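Local coordinates for RNA-binding protein RO60 (PDB 2NVO) that binds a Y RNA and several small RNAs that accumulate during recovery from ultraviolet irradiation, and contributes to the ultraviolet resistance of Deinococcus radiodurans, at residues 100-106 and 138-142; 161-166 and 194-200; 170-174 and 222-226; 295-299 and 340-346; 319-324 and 383-387. All blocks are in the same frame, centred on the assembly; numbering follows the deposited sequence.

Contact 1 of 5, residues 100-106 and 138-142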
# COMPACT_ATOMS: atom_id res chain seq x y z
N ASP A 100 0.71 10.78 -1.87
CA ASP A 100 1.35 11.92 -1.20
C ASP A 100 2.40 12.67 -2.02
O ASP A 100 2.32 13.89 -2.15
CB ASP A 100 2.00 11.49 0.13
CG ASP A 100 1.02 10.85 1.09
OD1 ASP A 100 0.03 10.22 0.64
OD2 ASP A 100 1.25 10.96 2.31
N PRO A 101 3.42 11.96 -2.54
CA PRO A 101 4.51 12.65 -3.25
C PRO A 101 4.01 13.37 -4.52
O PRO A 101 4.52 14.44 -4.84
CB PRO A 101 5.47 11.52 -3.63
CG PRO A 101 5.21 10.44 -2.62
CD PRO A 101 3.72 10.53 -2.33
N ALA A 102 3.06 12.77 -5.22
CA ALA A 102 2.51 13.36 -6.44
C ALA A 102 1.65 14.57 -6.11
O ALA A 102 1.64 15.56 -6.85
CB ALA A 102 1.71 12.33 -7.22
N LEU A 103 0.95 14.50 -4.98
CA LEU A 103 0.16 15.63 -4.49
C LEU A 103 1.05 16.81 -4.11
O LEU A 103 0.72 17.95 -4.42
CB LEU A 103 -0.69 15.20 -3.30
CG LEU A 103 -1.77 14.19 -3.66
CD1 LEU A 103 -2.49 13.69 -2.41
CD2 LEU A 103 -2.76 14.82 -4.63
N LEU A 104 2.19 16.51 -3.47
CA LEU A 104 3.13 17.54 -3.04
C LEU A 104 3.78 18.20 -4.23
O LEU A 104 3.86 19.42 -4.29
CB LEU A 104 4.23 16.92 -2.16
CG LEU A 104 5.48 17.77 -1.90
CD1 LEU A 104 5.09 19.13 -1.29
CD2 LEU A 104 6.48 17.06 -1.00
N VAL A 105 4.23 17.40 -5.18
CA VAL A 105 4.85 17.92 -6.39
C VAL A 105 3.87 18.79 -7.16
O VAL A 105 4.22 19.87 -7.62
CB VAL A 105 5.37 16.78 -7.28
CG1 VAL A 105 5.74 17.32 -8.64
CG2 VAL A 105 6.58 16.12 -6.63
N LEU A 106 2.63 18.32 -7.28
CA LEU A 106 1.58 19.05 -7.97
C LEU A 106 1.33 20.40 -7.31
O LEU A 106 1.20 21.42 -7.99
CB LEU A 106 0.28 18.25 -8.03
CG LEU A 106 -0.73 18.80 -9.05
CD1 LEU A 106 -0.32 18.50 -10.49
CD2 LEU A 106 -2.13 18.26 -8.79
N HIS A 138 -5.47 16.90 1.45
CA HIS A 138 -4.04 16.66 1.66
C HIS A 138 -3.25 17.57 0.73
O HIS A 138 -2.24 18.17 1.11
CB HIS A 138 -3.73 15.19 1.40
CG HIS A 138 -2.40 14.75 1.94
ND1 HIS A 138 -1.83 13.54 1.59
CD2 HIS A 138 -1.53 15.35 2.77
CE1 HIS A 138 -0.67 13.42 2.21
NE2 HIS A 138 -0.46 14.51 2.93
N PHE A 139 -3.72 17.69 -0.51
CA PHE A 139 -3.10 18.59 -1.46
C PHE A 139 -3.11 20.03 -0.92
O PHE A 139 -2.12 20.73 -1.00
CB PHE A 139 -3.84 18.50 -2.81
CG PHE A 139 -3.58 19.66 -3.72
CD1 PHE A 139 -2.56 19.60 -4.64
CD2 PHE A 139 -4.34 20.81 -3.63
CE1 PHE A 139 -2.31 20.67 -5.48
CE2 PHE A 139 -4.10 21.88 -4.45
CZ PHE A 139 -3.08 21.81 -5.38
N LEU A 140 -4.24 20.44 -0.35
CA LEU A 140 -4.38 21.77 0.23
C LEU A 140 -3.44 22.02 1.42
O LEU A 140 -2.94 23.13 1.61
CB LEU A 140 -5.83 22.01 0.66
CG LEU A 140 -6.86 22.13 -0.48
CD1 LEU A 140 -8.25 22.30 0.08
CD2 LEU A 140 -6.48 23.28 -1.43
N ALA A 141 -3.21 20.99 2.22
CA ALA A 141 -2.22 21.08 3.30
C ALA A 141 -0.82 21.34 2.75
O ALA A 141 -0.03 22.04 3.37
CB ALA A 141 -2.24 19.82 4.15
N PHE A 142 -0.50 20.77 1.58
CA PHE A 142 0.79 21.03 0.93
C PHE A 142 0.83 22.43 0.32
O PHE A 142 1.84 23.14 0.41
CB PHE A 142 1.08 20.01 -0.19
CG PHE A 142 1.43 18.63 0.31
CD1 PHE A 142 2.43 18.44 1.26
CD2 PHE A 142 0.78 17.51 -0.21
CE1 PHE A 142 2.76 17.16 1.70
CE2 PHE A 142 1.10 16.22 0.23
CZ PHE A 142 2.09 16.05 1.18

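Contact 2 of 5, residues 161-166 and 194-200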
# COMPACT_ATOMS: atom_id res chain seq x y z
N TYR A 161 -14.60 20.57 -7.47
CA TYR A 161 -15.96 20.27 -7.05
C TYR A 161 -16.95 20.32 -8.21
O TYR A 161 -17.90 19.54 -8.28
CB TYR A 161 -16.41 21.23 -5.95
CG TYR A 161 -15.60 21.09 -4.68
CD1 TYR A 161 -15.82 20.04 -3.80
CD2 TYR A 161 -14.62 22.02 -4.36
CE1 TYR A 161 -15.08 19.91 -2.62
CE2 TYR A 161 -13.87 21.91 -3.20
CZ TYR A 161 -14.10 20.85 -2.34
OH TYR A 161 -13.36 20.74 -1.18
N GLU A 162 -16.73 21.25 -9.13
CA GLU A 162 -17.64 21.43 -10.27
C GLU A 162 -17.54 20.29 -11.28
O GLU A 162 -18.44 20.10 -12.11
CB GLU A 162 -17.37 22.78 -10.93
CG GLU A 162 -17.80 23.96 -10.07
CD GLU A 162 -17.25 25.27 -10.56
OE1 GLU A 162 -16.46 25.24 -11.53
OE2 GLU A 162 -17.59 26.33 -9.98
N THR A 163 -16.44 19.54 -11.21
CA THR A 163 -16.20 18.43 -12.13
C THR A 163 -16.74 17.10 -11.60
O THR A 163 -16.92 16.13 -12.34
CB THR A 163 -14.69 18.29 -12.43
OG1 THR A 163 -14.25 19.44 -13.16
CG2 THR A 163 -14.40 17.04 -13.24
N ALA A 164 -17.02 17.05 -10.30
CA ALA A 164 -17.42 15.81 -9.65
C ALA A 164 -18.93 15.58 -9.72
O ALA A 164 -19.71 16.50 -9.44
CB ALA A 164 -16.96 15.80 -8.19
N ASP A 165 -19.35 14.36 -10.05
CA ASP A 165 -20.78 14.06 -10.15
C ASP A 165 -21.46 13.98 -8.78
O ASP A 165 -20.80 13.88 -7.74
CB ASP A 165 -21.03 12.81 -11.02
CG ASP A 165 -21.18 11.51 -10.21
OD1 ASP A 165 -20.51 11.34 -9.18
OD2 ASP A 165 -21.98 10.64 -10.65
N VAL A 166 -22.79 14.04 -8.79
CA VAL A 166 -23.56 14.13 -7.56
C VAL A 166 -23.30 12.94 -6.61
O VAL A 166 -23.47 13.05 -5.39
CB VAL A 166 -25.07 14.29 -7.87
CG1 VAL A 166 -25.59 13.09 -8.66
CG2 VAL A 166 -25.88 14.51 -6.59
N LYS A 194 -19.84 26.61 -8.17
CA LYS A 194 -21.24 26.56 -8.58
C LYS A 194 -21.38 25.71 -9.84
O LYS A 194 -20.70 25.94 -10.83
CB LYS A 194 -21.81 27.95 -8.83
CG LYS A 194 -23.33 27.95 -9.04
CD LYS A 194 -23.83 29.30 -9.53
CE LYS A 194 -25.30 29.51 -9.16
NZ LYS A 194 -25.78 30.89 -9.50
N THR A 195 -22.25 24.72 -9.78
CA THR A 195 -22.48 23.85 -10.92
C THR A 195 -23.73 24.32 -11.66
O THR A 195 -24.44 25.20 -11.19
CB THR A 195 -22.69 22.41 -10.47
OG1 THR A 195 -23.95 22.29 -9.79
CG2 THR A 195 -21.56 21.98 -9.53
N ASP A 196 -23.98 23.74 -12.82
CA ASP A 196 -25.20 24.05 -13.56
C ASP A 196 -26.40 23.40 -12.88
O ASP A 196 -27.48 23.97 -12.88
CB ASP A 196 -25.09 23.57 -15.01
CG ASP A 196 -24.66 22.12 -15.12
OD1 ASP A 196 -25.07 21.44 -16.08
OD2 ASP A 196 -23.92 21.64 -14.24
N ASP A 197 -26.21 22.23 -12.28
CA ASP A 197 -27.37 21.48 -11.78
C ASP A 197 -27.63 21.65 -10.29
O ASP A 197 -26.71 21.64 -9.46
CB ASP A 197 -27.24 20.00 -12.11
CG ASP A 197 -26.09 19.36 -11.40
OD1 ASP A 197 -26.35 18.51 -10.52
OD2 ASP A 197 -24.94 19.74 -11.70
N ALA A 198 -28.91 21.77 -9.97
CA ALA A 198 -29.35 22.10 -8.61
C ALA A 198 -29.00 21.01 -7.60
O ALA A 198 -28.78 21.30 -6.43
CB ALA A 198 -30.84 22.38 -8.59
N ALA A 199 -28.96 19.76 -8.06
CA ALA A 199 -28.65 18.63 -7.19
C ALA A 199 -27.26 18.79 -6.60
O ALA A 199 -27.07 18.77 -5.39
CB ALA A 199 -28.76 17.32 -7.96
N ARG A 200 -26.28 18.98 -7.48
CA ARG A 200 -24.90 19.14 -7.03
C ARG A 200 -24.69 20.39 -6.18
O ARG A 200 -23.93 20.35 -5.22
CB ARG A 200 -23.94 19.09 -8.21
CG ARG A 200 -23.73 17.68 -8.71
CD ARG A 200 -22.56 17.63 -9.65
NE ARG A 200 -22.72 18.59 -10.74
CZ ARG A 200 -21.78 18.86 -11.64
NH1 ARG A 200 -20.62 18.24 -11.58
NH2 ARG A 200 -22.01 19.75 -12.60

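Contact 3 of 5, residues 170-174 and 222-226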
# COMPACT_ATOMS: atom_id res chain seq x y z
N ALA A 170 -21.62 13.39 -2.91
CA ALA A 170 -22.37 12.89 -1.77
C ALA A 170 -21.47 12.01 -0.91
O ALA A 170 -21.52 12.05 0.32
CB ALA A 170 -23.59 12.10 -2.23
N LEU A 171 -20.63 11.23 -1.59
CA LEU A 171 -19.67 10.36 -0.94
C LEU A 171 -18.68 11.19 -0.12
O LEU A 171 -18.41 10.87 1.04
CB LEU A 171 -18.91 9.53 -1.99
CG LEU A 171 -17.77 8.65 -1.47
CD1 LEU A 171 -18.32 7.54 -0.58
CD2 LEU A 171 -16.94 8.08 -2.61
N TRP A 172 -18.15 12.24 -0.73
CA TRP A 172 -17.24 13.15 -0.03
C TRP A 172 -17.94 13.78 1.16
O TRP A 172 -17.33 13.99 2.20
CB TRP A 172 -16.72 14.25 -0.96
CG TRP A 172 -15.71 13.79 -1.97
CD1 TRP A 172 -15.52 12.51 -2.43
CD2 TRP A 172 -14.77 14.60 -2.68
NE1 TRP A 172 -14.51 12.48 -3.36
CE2 TRP A 172 -14.03 13.76 -3.54
CE3 TRP A 172 -14.47 15.97 -2.67
CZ2 TRP A 172 -13.03 14.23 -4.37
CZ3 TRP A 172 -13.47 16.45 -3.51
CH2 TRP A 172 -12.75 15.58 -4.34
N ALA A 173 -19.24 14.05 1.00
CA ALA A 173 -20.00 14.72 2.05
C ALA A 173 -20.14 13.88 3.32
O ALA A 173 -20.31 14.42 4.42
CB ALA A 173 -21.38 15.13 1.54
N VAL A 174 -20.08 12.56 3.17
CA VAL A 174 -20.31 11.66 4.30
C VAL A 174 -19.04 10.95 4.75
O VAL A 174 -18.94 10.50 5.89
CB VAL A 174 -21.39 10.60 3.98
CG1 VAL A 174 -22.71 11.27 3.63
CG2 VAL A 174 -20.94 9.71 2.84
N VAL A 222 -28.28 8.73 0.46
CA VAL A 222 -27.12 8.28 1.22
C VAL A 222 -26.77 9.29 2.31
O VAL A 222 -26.34 8.92 3.39
CB VAL A 222 -25.88 8.02 0.32
CG1 VAL A 222 -26.29 7.23 -0.91
CG2 VAL A 222 -25.21 9.32 -0.08
N ILE A 223 -27.00 10.57 2.03
CA ILE A 223 -26.77 11.61 3.02
C ILE A 223 -27.74 11.50 4.20
O ILE A 223 -27.32 11.46 5.36
CB ILE A 223 -26.82 13.01 2.39
CG1 ILE A 223 -25.68 13.16 1.38
CG2 ILE A 223 -26.75 14.09 3.47
CD1 ILE A 223 -25.55 14.55 0.79
N GLU A 224 -29.04 11.41 3.92
CA GLU A 224 -30.03 11.26 4.98
C GLU A 224 -29.71 10.02 5.81
O GLU A 224 -29.76 10.05 7.04
CB GLU A 224 -31.44 11.14 4.39
CG GLU A 224 -32.53 11.07 5.45
CD GLU A 224 -33.92 11.17 4.87
OE1 GLU A 224 -34.26 10.36 3.98
OE2 GLU A 224 -34.69 12.05 5.31
N GLY A 225 -29.39 8.93 5.11
CA GLY A 225 -29.06 7.68 5.75
C GLY A 225 -27.90 7.80 6.72
O GLY A 225 -27.98 7.31 7.84
N HIS A 226 -26.83 8.46 6.28
CA HIS A 226 -25.66 8.67 7.13
C HIS A 226 -26.00 9.54 8.32
O HIS A 226 -25.49 9.33 9.42
CB HIS A 226 -24.50 9.27 6.33
CG HIS A 226 -23.56 8.25 5.75
ND1 HIS A 226 -22.51 7.71 6.47
CD2 HIS A 226 -23.53 7.65 4.54
CE1 HIS A 226 -21.87 6.84 5.71
NE2 HIS A 226 -22.46 6.78 4.54

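Contact 4 of 5, residues 295-299 and 340-346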
# COMPACT_ATOMS: atom_id res chain seq x y z
N VAL A 295 -19.96 -19.81 8.31
CA VAL A 295 -18.61 -20.36 8.14
C VAL A 295 -18.37 -20.85 6.70
O VAL A 295 -17.38 -20.48 6.07
CB VAL A 295 -18.35 -21.50 9.14
CG1 VAL A 295 -17.15 -22.34 8.73
CG2 VAL A 295 -18.15 -20.94 10.54
N GLN A 296 -19.29 -21.67 6.18
CA GLN A 296 -19.11 -22.17 4.82
C GLN A 296 -19.14 -21.04 3.82
O GLN A 296 -18.38 -21.02 2.85
CB GLN A 296 -20.16 -23.23 4.43
CG GLN A 296 -19.76 -23.98 3.16
CD GLN A 296 -18.42 -24.69 3.29
OE1 GLN A 296 -17.62 -24.72 2.34
NE2 GLN A 296 -18.15 -25.25 4.46
N ALA A 297 -20.02 -20.08 4.05
CA ALA A 297 -20.15 -18.96 3.13
C ALA A 297 -18.86 -18.14 3.13
O ALA A 297 -18.41 -17.65 2.10
CB ALA A 297 -21.34 -18.09 3.50
N VAL A 298 -18.26 -17.97 4.31
CA VAL A 298 -16.96 -17.27 4.36
C VAL A 298 -15.89 -18.07 3.61
O VAL A 298 -15.20 -17.53 2.75
CB VAL A 298 -16.54 -16.95 5.81
CG1 VAL A 298 -15.07 -16.46 5.87
CG2 VAL A 298 -17.46 -15.88 6.40
N ILE A 299 -15.78 -19.36 3.90
CA ILE A 299 -14.82 -20.21 3.20
C ILE A 299 -14.94 -20.10 1.68
O ILE A 299 -13.94 -19.96 0.99
CB ILE A 299 -14.92 -21.67 3.65
CG1 ILE A 299 -14.45 -21.79 5.11
CG2 ILE A 299 -14.08 -22.60 2.74
CD1 ILE A 299 -14.81 -23.12 5.74
N VAL A 340 -12.29 -19.77 13.92
CA VAL A 340 -12.80 -21.02 13.38
C VAL A 340 -11.72 -21.71 12.56
O VAL A 340 -11.26 -21.16 11.58
CB VAL A 340 -14.00 -20.80 12.44
CG1 VAL A 340 -14.46 -22.12 11.88
CG2 VAL A 340 -15.13 -20.09 13.18
N PRO A 341 -11.33 -22.93 12.96
CA PRO A 341 -10.21 -23.64 12.34
C PRO A 341 -10.33 -23.78 10.83
O PRO A 341 -9.37 -23.51 10.11
CB PRO A 341 -10.26 -25.01 13.01
CG PRO A 341 -10.85 -24.74 14.35
CD PRO A 341 -11.89 -23.68 14.10
N ARG A 342 -11.50 -24.18 10.33
CA ARG A 342 -11.64 -24.40 8.90
C ARG A 342 -11.55 -23.08 8.10
O ARG A 342 -11.31 -23.10 6.90
CB ARG A 342 -12.92 -25.19 8.57
CG ARG A 342 -12.77 -26.70 8.82
CD ARG A 342 -14.07 -27.48 8.61
NE ARG A 342 -14.48 -27.48 7.21
CZ ARG A 342 -15.45 -26.73 6.72
NH1 ARG A 342 -16.14 -25.94 7.53
NH2 ARG A 342 -15.74 -26.78 5.43
N VAL A 343 -11.76 -21.95 8.77
CA VAL A 343 -11.58 -20.65 8.13
C VAL A 343 -10.08 -20.36 8.04
O VAL A 343 -9.58 -19.94 7.00
CB VAL A 343 -12.30 -19.50 8.88
CG1 VAL A 343 -11.92 -18.14 8.32
CG2 VAL A 343 -13.83 -19.67 8.82
N VAL A 344 -9.37 -20.61 9.14
CA VAL A 344 -7.91 -20.55 9.12
C VAL A 344 -7.37 -21.41 7.99
O VAL A 344 -6.49 -21.00 7.25
CB VAL A 344 -7.31 -21.01 10.45
CG1 VAL A 344 -5.81 -21.27 10.29
CG2 VAL A 344 -7.59 -19.98 11.53
N ASP A 345 -7.93 -22.61 7.86
CA ASP A 345 -7.56 -23.54 6.79
C ASP A 345 -7.80 -22.95 5.41
O ASP A 345 -7.00 -23.14 4.50
CB ASP A 345 -8.38 -24.83 6.89
CG ASP A 345 -7.80 -25.83 7.86
OD1 ASP A 345 -6.61 -25.70 8.24
OD2 ASP A 345 -8.54 -26.76 8.24
N ALA A 346 -8.93 -22.28 5.23
CA ALA A 346 -9.28 -21.75 3.92
C ALA A 346 -8.31 -20.63 3.53
O ALA A 346 -8.02 -20.40 2.35
CB ALA A 346 -10.68 -21.22 3.94

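Contact 5 of 5, residues 319-324 and 383-387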
# COMPACT_ATOMS: atom_id res chain seq x y z
N LEU A 319 -1.80 -14.39 3.95
CA LEU A 319 -1.02 -14.80 5.11
C LEU A 319 -1.31 -13.86 6.28
O LEU A 319 -1.55 -14.31 7.38
CB LEU A 319 0.49 -14.86 4.79
CG LEU A 319 1.38 -15.38 5.93
CD1 LEU A 319 0.84 -16.68 6.55
CD2 LEU A 319 2.84 -15.56 5.46
N LYS A 320 -1.31 -12.55 6.03
CA LYS A 320 -1.59 -11.58 7.09
C LYS A 320 -2.98 -11.81 7.69
O LYS A 320 -3.15 -11.85 8.91
CB LYS A 320 -1.46 -10.15 6.58
CG LYS A 320 -1.92 -9.10 7.59
CD LYS A 320 -1.98 -7.70 6.99
CE LYS A 320 -2.40 -6.67 8.03
NZ LYS A 320 -2.10 -5.27 7.58
N ALA A 321 -3.98 -12.00 6.82
CA ALA A 321 -5.34 -12.22 7.32
C ALA A 321 -5.42 -13.45 8.22
O ALA A 321 -6.09 -13.43 9.24
CB ALA A 321 -6.37 -12.29 6.16
N ARG A 322 -4.74 -14.53 7.83
CA ARG A 322 -4.73 -15.73 8.62
C ARG A 322 -4.09 -15.51 9.99
O ARG A 322 -4.64 -15.90 11.02
CB ARG A 322 -4.00 -16.87 7.92
CG ARG A 322 -3.85 -18.08 8.82
CD ARG A 322 -3.56 -19.33 8.08
NE ARG A 322 -2.21 -19.37 7.50
CZ ARG A 322 -1.09 -19.53 8.20
NH1 ARG A 322 -1.13 -19.65 9.52
NH2 ARG A 322 0.07 -19.59 7.56
N LEU A 323 -2.91 -14.89 10.00
CA LEU A 323 -2.19 -14.68 11.25
C LEU A 323 -3.00 -13.76 12.16
O LEU A 323 -3.15 -14.04 13.33
CB LEU A 323 -0.79 -14.09 10.99
CG LEU A 323 0.17 -15.01 10.21
CD1 LEU A 323 1.43 -14.28 9.71
CD2 LEU A 323 0.54 -16.23 11.03
N VAL A 324 -3.50 -12.66 11.62
CA VAL A 324 -4.30 -11.70 12.41
C VAL A 324 -5.52 -12.39 13.01
O VAL A 324 -5.82 -12.26 14.21
CB VAL A 324 -4.77 -10.51 11.55
CG1 VAL A 324 -5.81 -9.68 12.31
CG2 VAL A 324 -3.59 -9.63 11.17
N VAL A 383 2.38 -7.47 11.87
CA VAL A 383 1.51 -8.64 11.79
C VAL A 383 1.92 -9.69 12.81
O VAL A 383 3.01 -10.23 12.72
CB VAL A 383 1.51 -9.24 10.36
CG1 VAL A 383 0.66 -10.51 10.31
CG2 VAL A 383 0.99 -8.19 9.38
N PRO A 384 1.04 -9.99 13.78
CA PRO A 384 1.43 -10.89 14.87
C PRO A 384 1.84 -12.26 14.36
O PRO A 384 1.05 -12.92 13.69
CB PRO A 384 0.13 -11.02 15.69
CG PRO A 384 -0.95 -10.77 14.67
CD PRO A 384 -0.39 -9.65 13.85
N GLY A 385 3.05 -12.70 14.67
CA GLY A 385 3.51 -14.00 14.23
C GLY A 385 4.14 -14.02 12.85
O GLY A 385 4.68 -15.05 12.45
N LEU A 386 4.10 -12.91 12.12
CA LEU A 386 4.74 -12.93 10.79
C LEU A 386 6.25 -12.70 10.98
O LEU A 386 6.72 -11.59 10.93
CB LEU A 386 4.16 -11.84 9.87
CG LEU A 386 4.75 -11.81 8.44
CD1 LEU A 386 4.61 -13.15 7.77
CD2 LEU A 386 4.09 -10.73 7.58
N THR A 387 6.98 -13.77 11.24
CA THR A 387 8.42 -13.65 11.49
C THR A 387 9.19 -13.28 10.22
O THR A 387 8.73 -13.54 9.13
CB THR A 387 9.01 -14.92 12.07
OG1 THR A 387 8.93 -15.99 11.11
CG2 THR A 387 8.27 -15.31 13.36

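Contact 1 of 5, residues 100-106 and 138-142
Helices 100-112 and 133-143 cross obliquely where they meet: the axes of segments 100-106 and 138-142 come within 8.6 Å at a signed crossing angle of -47°. The closest backbone approaches pair L103 with F139 (CA to CA 5.3 Å) and L104 with F142 (CA to CA 5.8 Å). Both helices belong to the horseshoe-shaped TROVE domain of HEAT-like helical repeats and pack directly, with helix 116-129, which lies between them in sequence, alongside: its L126 touches both L106 and F139. The interface, 389 Å² summed over both sides, is mostly apolar. F139 leaves its helix sideways and packs on L103 and L106: F139 CB lies 4.2 Å from L103 CD2, L106 C lies at the ring edge, 4.1 Å from F139 CE1, and L106 CD2 is also 4.1 Å from that atom. The CA-to-CB bond of F142 points toward the other helix, and its ring lies against the backbone there, F142 CE2 standing 3.5 Å from the carbonyl D100 O; V66, from a loop, also touches F142, D100 and L104. At the N-terminal end of helix 100-112 the carboxylate of D100 meets the imidazole edge of H138, D100 OD2 lying 3.1 Å from H138 CE1, near the ring plane. L104 CB sits over the face of the F142 ring in a CH-pi contact, 3.8 Å from its centroid and 4° off the normal.

Contact 2 of 5, residues 161-166 and 194-200
An N-terminal helix cap tied to a neighbouring helix end forms this contact in the helical-repeat TROVE domain, within the region assigned by similarity to RNA binding. D197 is the N-cap of helix 198-209: its OD1 accepts from R200 N at 3.1 Å, while D197 OD2 forms a salt bridge with R200 NE at 2.7 Å. D196 adds a second acidic partner, D196 OD2 lying 3.1 Å from R200 NH2. Held by these acids, the guanidinium reaches across to the end of helix 151-163 and the turn after it. R200 NH1 donates a well-directed bond to A164 O (2.9 Å, 166°) and a weak one to E162 O (2.9 Å, 125°), so one nitrogen serves two main-chain carbonyls. The aliphatic part of R200 is used as well, its CG packing 3.7 Å from V166 CB, just past D165, which caps helix 166-175 through K168 N. V166 CG2 also meets A199 CB at 4.3 Å. E162 has a salt bridge to R155 through OE1, and its other carboxylate oxygen faces the loop that leads into helix 198-209: E162 OE2 accepts from K194 N at 2.9 Å and 162°.

Contact 3 of 5, residues 170-174 and 222-226
V222 opens the segment on helix 219-229, facing helix 166-175 of the same TROVE domain; the two short axes are 9.8 Å apart at closest and nearly parallel, 14° between their directions. Its CG2 lies 3.9 Å from A170 CB, the small alanine leaving room for the branched valine. I223 follows with a CA-to-CB bond directed sideways, but the end of its side chain swings back: I223 CG1 is 4.3 Å from A170 CB and 4.2 Å from V174 CG1, and I223 CD1 is 4.3 Å from A173 CB. The same isoleucine touches V203 and F206 of helix 198-209, and M207 of that helix touches A173, so a third helix covers this flank. E224 points away from the contact, and its OE1 is hydrogen-bonded to Y245 OH. After G225, one turn on from V222, H226 presents a ring face to V174, whose CB sits 3.7 Å from the ring centroid and 15° off its normal, a CH-pi contact. L247, P248 and A251 also touch H226. Aliphatic side chains and one imidazole face make up the meeting surface, so these HEAT-like repeat helices are held together here by shape and burial of apolar surface, without polar pairing between the segments.

Contact 4 of 5, residues 295-299 and 340-346
V295, V298, V340 and V343 all adopt chi1 t, and their branched ends meet in a valine-rich seam between segments 295-299 and 340-346. V295 meets both V340 (V295 CG2 to V340 CG2 4.1 Å) and V343 (V295 CG1 to V343 CG2 4.3 Å). One turn along, V298 CG1 lies 4.3 Å from V343 CG1. I299 leaves its helix sideways but, with chi1 m and chi2 t, extends back across the gap: I299 CG1 approaches V343 CG2 at 4.3 Å and I299 CG2 approaches A346 CB at 3.9 Å, near the closest backbone point, where the CA atoms of I299 and A346 are 5.8 Å apart. Helices 292-302 and 341-354 belong to the helical-repeat TROVE domain; their short axes are 9.7 Å apart at closest and almost parallel, at 7°, with V340 as the N-cap residue of the second. Y325, from helix 315-326, accompanies that end, its OH hydrogen-bonded to V340 N and its ring side chain touching V343. R342 lies along the exposed margin; its chi3 near +68° bends the chain, and the guanidinium ends beside V295 and I299. I299 CD1 sits over one guanidinium face, 3.6 Å from R342 NH1, and V295 CG1 is 3.9 Å from that same NH1 atom.

Contact 5 of 5, residues 319-324 and 383-387
L323 points its CA-to-CB bond toward the turn at 383-386 and packs against V383, P384, G385 and L386: L323 CD1 is 3.9 Å from V383 CG1 and 3.7 Å from L386 CB, while L323 CB lies 3.5 Å from the carbonyl P384 O. Its neighbours on helix 315-326 extend the patch. L319 CD2 meets L386 CD1 at 3.8 Å; the aliphatic chain of K320 rests on V383, K320 CG being 3.5 Å from V383 CG2; and V324 CG2 packs 4.2 Å from P384 CD. The shape of the loop comes from a type II beta turn spanning V383 to L386, closed by L386 N donating to V383 O at 3.0 Å. G385 has a positive phi of 87°, as the third position of such a turn requires; a CB there would jam against the preceding carbonyl and come close to L323. D379 OD1 also accepts from G385 N, and L386 centres an inverse gamma turn leading to T387, the N-cap of helix 388-402; T387 OG1 is hydrogen-bonded to M390 N. M390 touches both L319 and L323. The contact is a domain interface: a TROVE helix meets the loop between strand 364-369 and helix 388-402 of the VWFA-like domain, part of the junction where that domain closes the TROVE horseshoe into a ring.

Overall arrangement
Along the chain, contact 1 comes first, then contacts 2 and 3, whose segments alternate, then contacts 4 and 5, which alternate likewise. Contacts 2 and 3, centres 15 Å apart, touch through Y161 and W172; contact 2 lies on helices 151-163 and 198-209, contact 3 on the next helix after each, 166-175 and 219-229. Contacts 4 and 5, centres 16 Å apart, touch through V344 and R322 on helices 341-354 and 315-326. Contacts 1 and 4 lie on opposite sides of the chain's centre, 42 Å between centres. Contacts 1 to 4 sample the TROVE horseshoe, while contact 5 joins it to the VWFA-like domain, helping close the ring whose central cavity binds single-stranded RNA.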